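Local structure of glucose-1-phosphate uridylyltransferase (Sphingomonas elodea, 2UX8) at the interface of chains A and B and the interface of chains A and C. The protein transfers the uridylyl group of UTP to alpha-D-glucose 1-phosphate, yielding UDP-glucose and diphosphate. Sequence-based numbering; all coordinates share one arbitrary frame. Chains: chain A/B/C, Glucose-1-phosphate uridylyltransferase.

Contact 1: the interface of chains A and B. Residues chain A 35, 39, 46, 73, 77; chain B 31, 34-35.
A:Met35 reaches B:Met35 with CG anti to its backbone N (chi1 178°) and a bend at chi3, while the B:Met35 chain, with chi1 at -91°, is folded at both chi2 and chi3. The two side chains cross at about a right angle, with the methyl CE of B:Met35 3.4 Å from SD of A:Met35. In chain B the contact is carried by the end of the conserved glycine-rich nucleotide-binding loop of the UDPGP type 2 nucleotidyltransferases. The interface as a whole is two-fold symmetric, yet at this pair the two copies of one residue adopt different shapes. On the other flank, A:Met39 brings its CE to within 3.7 Å of CG of B:Met35. An alanine in place of B:Met35 would probably open a gap between A:Met35 and A:Met39 and set both thioethers free to turn. Nearer helix 72-77, CB of B:Ala34 packs 3.9 Å from CA of A:His77. Water 1 supplies the polar link, 2.9 Å from the imidazole ND1 of A:His77. It also meets the carbonyl O of B:Ala31 and, by a bent approach (124° at H), the backbone N of B:Ala34. Within chain A, CG of A:Pro46 sits over the rim of one imidazole face, which may help to fix the ring.

Contact 2: the interface of chains A and C. Residues chain A 62, 109, 111, 128-129; chain C 62, 109, 111, 129.
A:Ile129 and C:Ile129 bury more surface than the other residues of this patch, meeting each other across the two-fold relation between the chains. In this UDPGP type 2 nucleotidyltransferase the contact is a symmetric strand-and-helix interface: strand 108-112 of each chain runs antiparallel beside its copy, and the short helix 127-130 packs alongside. The isoleucines cross at a slant and touch through unlike branches. CD1 of A:Ile129 lies 3.9 Å from CG2 of C:Ile129, and CD1 of C:Ile129 returns the contact to CG2 of A:Ile129 at 4.0 Å. In both copies CG1 is anti to the carbonyl carbon (chi1 -48° in A:Ile129), which leaves CG2 beside that carbon; chi2, -64° in A:Ile129, then turns CD1 toward the partner. CD1 of C:Ile129 also reaches CB of A:Ala109, 4.2 Å away, tying the helix contact to the strands. There A:Val111 forms an antiparallel bridge with C:Ala109; its CG1 branch touches CB of C:Ala109 at 4.0 Å, and CG1 of C:Val111 meets CB of A:Ala109 in the same manner. C:Gln62 comes next in buried surface. Bent at chi2, it runs alongside A:Asp128, the two side chains pointing opposite ways with their amide and carboxylate planes 84° apart. The amide OE1 of C:Gln62 lies against the methylene CB of A:Asp128, 3.3 Å away.

Contact 3: the interface of chains A and B. Residues chain A 262, 272, 275-276; chain B 291-292.
This is a largely apolar interface, mainly helix to helix, in which the C-terminal helix of one subunit, residues 285-295 of chain B, plants an aromatic ring against helix 267-280 of the other; with its symmetry twin it probably helps hold the A-B pair of this UDPGP type 2 nucleotidyltransferase together. B:Phe291 is the knob. Its CG stands anti to the backbone N (chi1 176°), which carries the ring away from its own helix and onto chain A. There one face is covered by A:Gln272, whose CB lies 3.8 Å from the ring centroid in a CH-pi contact. The chain of A:Gln272 runs on, extended, over the root of the ring, CG lying 3.6 Å from CG of B:Phe291, and its amide plane is turned 28° from the ring plane. Partners line the rim as well. CD2 of A:Leu275 touches CE2 of B:Phe291 at 3.7 Å. CB of A:Ala276 meets the ring edge in plane, 3.9 Å from CZ of B:Phe291. A:Tyr262 arrives from strand 260-263 at about a right angle, its CE2 on the A:Gln272 side of the phenylalanine plane. The edge of the tyrosine ring meets CE1 of B:Phe291, and its phenol OH lies 3.3 Å from CZ of B:Phe291. An alanine in place of B:Phe291 would probably open a gap among A:Tyr262, A:Gln272 and A:Leu275 and leave the A:Gln272 side chain without the surface it lies on.

Contact 4: the interface of chains A and C. Residues chain A 112-114, 121, 124-125; chain C 79, 102-106.
C:Pro105 packs its ring against A:Trp124, A:Cys125 and the stem of A:Gln114, a proline wedge between the 102-106 loop of chain C and the end of strand 108-112 and helix 119-124 of chain A; this homomeric interface probably helps to join subunits A and C of the uridylyltransferase assembly. Its CB lies 4.0 Å from CZ3 of the A:Trp124 indole, which it approaches at a slant. SG of A:Cys125 is also 4.0 Å from CB of C:Pro105. On the far flank, CG of C:Pro105 touches CD of A:Gln114 at 3.8 Å. Extended beyond CG, A:Gln114 carries its amide past the proline to the loop backbone, where NE2 donates to the carbonyl O of C:Leu103 at 2.7 Å. That bond is nearly straight (166° at H), with the acceptor in the amide plane. The amide OE1 lies beside the aliphatic CG-CD stretch of C:Arg102, in the plane of its guanidinium. Water 2 links the carbonyl O of A:Arg112 to the backbone N of C:Gly106. At the rim, A:Arg112, bent at chi2 and chi3, crosses C:Asp79 at about a right angle and forms a salt bridge, NE to the carboxylate OD2 at 3.0 Å. The donor meets OD2 on its anti side, 34° out of the carboxylate plane.

Contact 1: the interface of chains A and B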
loop_
_atom_site.group_PDB
_atom_site.type_symbol
_atom_site.label_atom_id
_atom_site.label_comp_id
_atom_site.label_asym_id
_atom_site.label_seq_id
_atom_site.Cartn_x
_atom_site.Cartn_y
_atom_site.Cartn_z
ATOM N N MET A 35 -10.788 3.551 -4.806
ATOM C CA MET A 35 -11.349 3.349 -3.492
ATOM C C MET A 35 -12.428 2.286 -3.606
ATOM O O MET A 35 -13.274 2.349 -4.494
ATOM C CB MET A 35 -11.936 4.658 -2.993
ATOM C CG MET A 35 -12.587 4.560 -1.642
ATOM S SD MET A 35 -13.469 6.076 -1.223
ATOM C CE MET A 35 -14.537 6.209 -2.624
ATOM N N MET A 39 -16.328 0.790 0.683
ATOM C CA MET A 39 -15.850 1.727 1.684
ATOM C C MET A 39 -16.603 3.045 1.639
ATOM O O MET A 39 -16.358 3.924 2.461
ATOM C CB MET A 39 -14.349 1.998 1.519
ATOM C CG MET A 39 -13.421 0.829 1.861
ATOM S SD MET A 39 -13.573 0.214 3.555
ATOM C CE MET A 39 -12.874 1.559 4.503
ATOM N N PRO A 46 -18.482 3.108 6.629
ATOM C CA PRO A 46 -18.505 2.510 5.296
ATOM C C PRO A 46 -19.561 1.409 5.222
ATOM O O PRO A 46 -19.955 0.837 6.239
ATOM C CB PRO A 46 -17.075 1.997 5.125
ATOM C CG PRO A 46 -16.676 1.642 6.541
ATOM C CD PRO A 46 -17.235 2.777 7.349
ATOM N N ALA A 73 -7.886 -1.300 1.894
ATOM C CA ALA A 73 -8.621 -0.485 2.848
ATOM C C ALA A 73 -9.612 -1.327 3.655
ATOM O O ALA A 73 -9.792 -1.108 4.852
ATOM C CB ALA A 73 -9.349 0.624 2.117
ATOM N N HIS A 77 -9.206 -1.454 7.697
ATOM C CA HIS A 77 -10.310 -0.937 8.473
ATOM C C HIS A 77 -10.674 -1.832 9.655
ATOM O O HIS A 77 -11.054 -1.346 10.726
ATOM C CB HIS A 77 -11.533 -0.764 7.586
ATOM C CG HIS A 77 -12.708 -0.212 8.315
ATOM N ND1 HIS A 77 -12.830 1.129 8.609
ATOM C CD2 HIS A 77 -13.772 -0.825 8.885
ATOM C CE1 HIS A 77 -13.923 1.318 9.330
ATOM N NE2 HIS A 77 -14.512 0.149 9.511
ATOM N N ALA B 31 -15.402 6.171 9.593
ATOM C CA ALA B 31 -15.190 6.177 8.167
ATOM C C ALA B 31 -13.762 6.493 7.750
ATOM O O ALA B 31 -13.259 5.922 6.787
ATOM C CB ALA B 31 -16.152 7.146 7.515
ATOM N N ALA B 34 -9.219 4.368 8.024
ATOM C CA ALA B 34 -8.325 3.702 7.091
ATOM C C ALA B 34 -8.491 4.299 5.697
ATOM O O ALA B 34 -7.864 3.858 4.736
ATOM C CB ALA B 34 -8.619 2.224 7.067
ATOM N N MET B 35 -9.355 5.301 5.599
ATOM C CA MET B 35 -9.637 5.994 4.348
ATOM C C MET B 35 -9.266 7.456 4.487
ATOM O O MET B 35 -9.642 8.104 5.460
ATOM C CB MET B 35 -11.129 5.940 4.012
ATOM C CG MET B 35 -11.582 4.774 3.154
ATOM S SD MET B 35 -10.743 4.593 1.537
ATOM C CE MET B 35 -10.773 6.237 0.923
HETATM O O HOH W 1 -11.763 3.378 7.206
#

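Contact 2: the interface of chains A and C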
loop_
_atom_site.group_PDB
_atom_site.type_symbol
_atom_site.label_atom_id
_atom_site.label_comp_id
_atom_site.label_asym_id
_atom_site.label_seq_id
_atom_site.Cartn_x
_atom_site.Cartn_y
_atom_site.Cartn_z
ATOM N N GLN A 62 -18.020 -15.519 12.555
ATOM C CA GLN A 62 -16.935 -15.676 11.592
ATOM C C GLN A 62 -17.267 -14.965 10.284
ATOM O O GLN A 62 -18.127 -15.423 9.528
ATOM C CB GLN A 62 -16.695 -17.172 11.347
ATOM C CG GLN A 62 -15.702 -17.530 10.244
ATOM C CD GLN A 62 -14.281 -17.087 10.540
ATOM O OE1 GLN A 62 -13.767 -17.304 11.636
ATOM N NE2 GLN A 62 -13.635 -16.479 9.556
ATOM N N ALA A 109 -11.712 -13.422 8.022
ATOM C CA ALA A 109 -10.789 -14.068 7.102
ATOM C C ALA A 109 -10.954 -13.520 5.692
ATOM O O ALA A 109 -12.066 -13.214 5.261
ATOM C CB ALA A 109 -11.023 -15.572 7.103
ATOM N N VAL A 111 -10.032 -13.983 1.450
ATOM C CA VAL A 111 -9.621 -14.843 0.347
ATOM C C VAL A 111 -9.792 -14.050 -0.943
ATOM O O VAL A 111 -10.815 -13.402 -1.152
ATOM C CB VAL A 111 -10.455 -16.150 0.265
ATOM C CG1 VAL A 111 -10.305 -16.930 1.542
ATOM C CG2 VAL A 111 -11.903 -15.847 0.003
ATOM N N ASP A 128 -14.049 -23.846 1.489
ATOM C CA ASP A 128 -13.299 -24.543 2.523
ATOM C C ASP A 128 -13.304 -23.863 3.883
ATOM O O ASP A 128 -12.956 -24.487 4.882
ATOM C CB ASP A 128 -11.865 -24.786 2.061
ATOM C CG ASP A 128 -11.803 -25.549 0.748
ATOM O OD1 ASP A 128 -12.579 -26.517 0.585
ATOM O OD2 ASP A 128 -10.978 -25.186 -0.118
ATOM N N ILE A 129 -13.697 -22.594 3.936
ATOM C CA ILE A 129 -13.739 -21.891 5.216
ATOM C C ILE A 129 -15.084 -22.180 5.866
ATOM O O ILE A 129 -15.192 -22.267 7.083
ATOM C CB ILE A 129 -13.593 -20.356 5.054
ATOM C CG1 ILE A 129 -12.421 -20.017 4.125
ATOM C CG2 ILE A 129 -13.383 -19.715 6.417
ATOM C CD1 ILE A 129 -11.062 -20.443 4.635
ATOM N N GLN C 62 -4.360 -25.965 1.240
ATOM C CA GLN C 62 -4.981 -24.817 1.880
ATOM C C GLN C 62 -3.919 -24.065 2.657
ATOM O O GLN C 62 -3.529 -24.500 3.733
ATOM C CB GLN C 62 -6.086 -25.284 2.827
ATOM C CG GLN C 62 -6.660 -24.194 3.711
ATOM C CD GLN C 62 -7.649 -23.304 2.988
ATOM O OE1 GLN C 62 -8.803 -23.675 2.777
ATOM N NE2 GLN C 62 -7.198 -22.121 2.597
ATOM N N ALA C 109 -5.726 -18.202 2.418
ATOM C CA ALA C 109 -6.522 -17.351 3.282
ATOM C C ALA C 109 -5.626 -16.517 4.184
ATOM O O ALA C 109 -4.564 -16.969 4.617
ATOM C CB ALA C 109 -7.461 -18.199 4.118
ATOM N N VAL C 111 -5.442 -13.887 7.665
ATOM C CA VAL C 111 -6.074 -13.444 8.901
ATOM C C VAL C 111 -5.043 -12.564 9.590
ATOM O O VAL C 111 -3.853 -12.884 9.603
ATOM C CB VAL C 111 -6.497 -14.639 9.827
ATOM C CG1 VAL C 111 -7.570 -15.472 9.151
ATOM C CG2 VAL C 111 -5.304 -15.507 10.164
ATOM N N ILE C 129 -9.998 -21.844 10.970
ATOM C CA ILE C 129 -9.758 -22.195 9.578
ATOM C C ILE C 129 -9.302 -23.653 9.521
ATOM O O ILE C 129 -9.629 -24.380 8.584
ATOM C CB ILE C 129 -8.668 -21.306 8.965
ATOM C CG1 ILE C 129 -8.941 -19.842 9.321
ATOM C CG2 ILE C 129 -8.641 -21.488 7.462
ATOM C CD1 ILE C 129 -10.271 -19.313 8.820
#

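Contact 3: the interface of chains A and B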
loop_
_atom_site.group_PDB
_atom_site.type_symbol
_atom_site.label_atom_id
_atom_site.label_comp_id
_atom_site.label_asym_id
_atom_site.label_seq_id
_atom_site.Cartn_x
_atom_site.Cartn_y
_atom_site.Cartn_z
ATOM N N TYR A 262 -32.059 0.606 1.017
ATOM C CA TYR A 262 -31.564 1.592 0.069
ATOM C C TYR A 262 -30.534 0.955 -0.840
ATOM O O TYR A 262 -29.537 0.404 -0.378
ATOM C CB TYR A 262 -30.919 2.766 0.792
ATOM C CG TYR A 262 -31.884 3.585 1.597
ATOM C CD1 TYR A 262 -32.223 3.221 2.899
ATOM C CD2 TYR A 262 -32.474 4.719 1.051
ATOM C CE1 TYR A 262 -33.125 3.969 3.640
ATOM C CE2 TYR A 262 -33.378 5.474 1.779
ATOM C CZ TYR A 262 -33.699 5.098 3.070
ATOM O OH TYR A 262 -34.594 5.861 3.785
ATOM N N GLN A 272 -29.868 9.040 -0.911
ATOM C CA GLN A 272 -31.057 8.877 -0.094
ATOM C C GLN A 272 -30.682 8.249 1.249
ATOM O O GLN A 272 -31.126 8.695 2.310
ATOM C CB GLN A 272 -32.067 8.007 -0.839
ATOM C CG GLN A 272 -32.694 8.713 -2.030
ATOM C CD GLN A 272 -33.465 7.782 -2.950
ATOM O OE1 GLN A 272 -34.189 6.905 -2.489
ATOM N NE2 GLN A 272 -33.326 7.985 -4.259
ATOM N N LEU A 275 -29.096 10.705 3.579
ATOM C CA LEU A 275 -30.062 11.665 4.082
ATOM C C LEU A 275 -30.925 11.045 5.180
ATOM O O LEU A 275 -31.192 11.669 6.207
ATOM C CB LEU A 275 -30.951 12.140 2.938
ATOM C CG LEU A 275 -32.064 13.086 3.363
ATOM C CD1 LEU A 275 -31.454 14.355 3.944
ATOM C CD2 LEU A 275 -32.943 13.393 2.167
ATOM N N ALA A 276 -31.362 9.811 4.950
ATOM C CA ALA A 276 -32.195 9.095 5.909
ATOM C C ALA A 276 -31.482 8.921 7.250
ATOM O O ALA A 276 -32.036 9.214 8.305
ATOM C CB ALA A 276 -32.576 7.734 5.343
ATOM N N PHE B 291 -37.663 11.878 -2.555
ATOM C CA PHE B 291 -37.330 11.250 -1.289
ATOM C C PHE B 291 -37.177 12.258 -0.156
ATOM O O PHE B 291 -37.743 12.087 0.921
ATOM C CB PHE B 291 -36.040 10.458 -1.434
ATOM C CG PHE B 291 -35.564 9.860 -0.152
ATOM C CD1 PHE B 291 -36.077 8.649 0.289
ATOM C CD2 PHE B 291 -34.626 10.521 0.633
ATOM C CE1 PHE B 291 -35.667 8.100 1.492
ATOM C CE2 PHE B 291 -34.209 9.977 1.843
ATOM C CZ PHE B 291 -34.734 8.760 2.271
ATOM N N ALA B 292 -36.389 13.298 -0.397
ATOM C CA ALA B 292 -36.190 14.349 0.598
ATOM C C ALA B 292 -37.551 14.824 1.110
ATOM O O ALA B 292 -37.772 14.935 2.318
ATOM C CB ALA B 292 -35.431 15.522 -0.022
#

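Contact 4: the interface of chains A and C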
loop_
_atom_site.group_PDB
_atom_site.type_symbol
_atom_site.label_atom_id
_atom_site.label_comp_id
_atom_site.label_asym_id
_atom_site.label_seq_id
_atom_site.Cartn_x
_atom_site.Cartn_y
_atom_site.Cartn_z
ATOM N N ARG A 112 -8.783 -14.084 -1.800
ATOM C CA ARG A 112 -8.832 -13.347 -3.057
ATOM C C ARG A 112 -9.596 -14.101 -4.133
ATOM O O ARG A 112 -9.337 -15.273 -4.388
ATOM C CB ARG A 112 -7.411 -13.050 -3.534
ATOM C CG ARG A 112 -6.614 -12.254 -2.528
ATOM C CD ARG A 112 -7.005 -10.791 -2.543
ATOM N NE ARG A 112 -6.158 -10.062 -3.475
ATOM C CZ ARG A 112 -5.156 -9.259 -3.127
ATOM N NH1 ARG A 112 -4.867 -9.054 -1.845
ATOM N NH2 ARG A 112 -4.416 -8.695 -4.073
ATOM N N GLN A 113 -10.541 -13.415 -4.764
ATOM C CA GLN A 113 -11.355 -14.005 -5.816
ATOM C C GLN A 113 -10.521 -14.252 -7.066
ATOM O O GLN A 113 -10.821 -15.146 -7.856
ATOM C CB GLN A 113 -12.519 -13.078 -6.149
ATOM C CG GLN A 113 -13.479 -13.621 -7.180
ATOM C CD GLN A 113 -14.433 -12.561 -7.678
ATOM O OE1 GLN A 113 -14.008 -11.459 -8.046
ATOM N NE2 GLN A 113 -15.728 -12.884 -7.704
ATOM N N GLN A 114 -9.476 -13.450 -7.238
ATOM C CA GLN A 114 -8.582 -13.565 -8.383
ATOM C C GLN A 114 -9.189 -13.145 -9.713
ATOM O O GLN A 114 -8.639 -12.299 -10.413
ATOM C CB GLN A 114 -8.060 -14.994 -8.497
ATOM C CG GLN A 114 -6.961 -15.309 -7.507
ATOM C CD GLN A 114 -6.366 -16.679 -7.722
ATOM O OE1 GLN A 114 -6.163 -17.110 -8.856
ATOM N NE2 GLN A 114 -6.069 -17.367 -6.633
ATOM N N HIS A 121 -19.484 -17.561 -8.114
ATOM C CA HIS A 121 -18.063 -17.872 -8.032
ATOM C C HIS A 121 -17.465 -17.285 -6.760
ATOM O O HIS A 121 -16.601 -17.896 -6.132
ATOM C CB HIS A 121 -17.335 -17.312 -9.251
ATOM C CG HIS A 121 -15.841 -17.401 -9.163
ATOM N ND1 HIS A 121 -15.108 -18.350 -9.843
ATOM C CD2 HIS A 121 -14.941 -16.640 -8.495
ATOM C CE1 HIS A 121 -13.822 -18.172 -9.601
ATOM N NE2 HIS A 121 -13.693 -17.141 -8.785
ATOM N N TRP A 124 -18.439 -19.328 -3.875
ATOM C CA TRP A 124 -17.714 -20.579 -4.047
ATOM C C TRP A 124 -16.310 -20.514 -3.462
ATOM O O TRP A 124 -15.776 -21.515 -2.982
ATOM C CB TRP A 124 -17.612 -20.919 -5.535
ATOM C CG TRP A 124 -16.691 -22.066 -5.840
ATOM C CD1 TRP A 124 -16.947 -23.397 -5.666
ATOM C CD2 TRP A 124 -15.356 -21.978 -6.353
ATOM N NE1 TRP A 124 -15.854 -24.144 -6.037
ATOM C CE2 TRP A 124 -14.862 -23.299 -6.463
ATOM C CE3 TRP A 124 -14.528 -20.911 -6.731
ATOM C CZ2 TRP A 124 -13.579 -23.585 -6.937
ATOM C CZ3 TRP A 124 -13.252 -21.191 -7.204
ATOM C CH2 TRP A 124 -12.789 -22.522 -7.302
ATOM N N CYS A 125 -15.704 -19.334 -3.510
ATOM C CA CYS A 125 -14.352 -19.164 -3.001
ATOM C C CYS A 125 -14.224 -19.384 -1.500
ATOM O O CYS A 125 -13.127 -19.608 -1.009
ATOM C CB CYS A 125 -13.831 -17.777 -3.370
ATOM S SG CYS A 125 -13.792 -17.486 -5.146
ATOM N N ASP C 79 -1.515 -13.273 -6.112
ATOM C CA ASP C 79 -2.722 -12.988 -6.867
ATOM C C ASP C 79 -2.237 -12.671 -8.270
ATOM O O ASP C 79 -1.035 -12.711 -8.542
ATOM C CB ASP C 79 -3.482 -11.788 -6.281
ATOM C CG ASP C 79 -4.924 -11.680 -6.804
ATOM O OD1 ASP C 79 -5.317 -12.469 -7.690
ATOM O OD2 ASP C 79 -5.671 -10.799 -6.326
ATOM N N ARG C 102 0.563 -18.333 -8.210
ATOM C CA ARG C 102 -0.865 -18.176 -8.012
ATOM C C ARG C 102 -1.538 -19.527 -7.835
ATOM O O ARG C 102 -1.372 -20.422 -8.649
ATOM C CB ARG C 102 -1.461 -17.429 -9.201
ATOM C CG ARG C 102 -2.962 -17.345 -9.201
ATOM C CD ARG C 102 -3.455 -16.261 -10.141
ATOM N NE ARG C 102 -3.022 -16.479 -11.512
ATOM C CZ ARG C 102 -3.822 -16.862 -12.500
ATOM N NH1 ARG C 102 -5.111 -17.068 -12.272
ATOM N NH2 ARG C 102 -3.327 -17.046 -13.718
ATOM N N LEU C 103 -2.276 -19.687 -6.746
ATOM C CA LEU C 103 -2.979 -20.933 -6.510
ATOM C C LEU C 103 -4.448 -20.756 -6.839
ATOM O O LEU C 103 -4.888 -19.678 -7.234
ATOM C CB LEU C 103 -2.849 -21.374 -5.057
ATOM C CG LEU C 103 -1.642 -22.237 -4.696
ATOM C CD1 LEU C 103 -0.370 -21.461 -4.896
ATOM C CD2 LEU C 103 -1.759 -22.682 -3.255
ATOM N N LYS C 104 -5.206 -21.822 -6.664
ATOM C CA LYS C 104 -6.624 -21.792 -6.946
ATOM C C LYS C 104 -7.316 -20.828 -5.989
ATOM O O LYS C 104 -6.952 -20.737 -4.817
ATOM C CB LYS C 104 -7.177 -23.199 -6.768
ATOM C CG LYS C 104 -8.295 -23.571 -7.691
ATOM C CD LYS C 104 -8.529 -25.054 -7.593
ATOM C CE LYS C 104 -9.627 -25.486 -8.519
ATOM N NZ LYS C 104 -9.824 -26.952 -8.446
ATOM N N PRO C 105 -8.316 -20.083 -6.480
ATOM C CA PRO C 105 -9.044 -19.133 -5.641
ATOM C C PRO C 105 -9.514 -19.786 -4.347
ATOM O O PRO C 105 -10.144 -20.843 -4.365
ATOM C CB PRO C 105 -10.209 -18.723 -6.531
ATOM C CG PRO C 105 -9.579 -18.713 -7.877
ATOM C CD PRO C 105 -8.767 -19.998 -7.877
ATOM N N GLY C 106 -9.200 -19.154 -3.220
ATOM C CA GLY C 106 -9.614 -19.687 -1.936
ATOM C C GLY C 106 -8.566 -20.534 -1.245
ATOM O O GLY C 106 -8.622 -20.725 -0.032
HETATM O O HOH W 2 -7.809 -17.092 -3.119
#

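Contacts 1 and 3 join chain A to chain B, and contacts 2 and 4 join it to chain C, so one subunit uses two separate surfaces, consistent with a four-subunit assembly built from two kinds of two-fold interface. Contacts 2 and 4 are about 11 Å apart between the centres of their C-alpha atoms and share strand 108-112 of chain A. Contacts 1 and 3, about 22 Å apart by the same measure, mark a longer interface running from the nucleotide-binding loop to the C-terminal helices. Between C-alpha centres, contact 3 lies about 37 Å from both A-C patches, whereas contact 1 is about 22 to 23 Å from them.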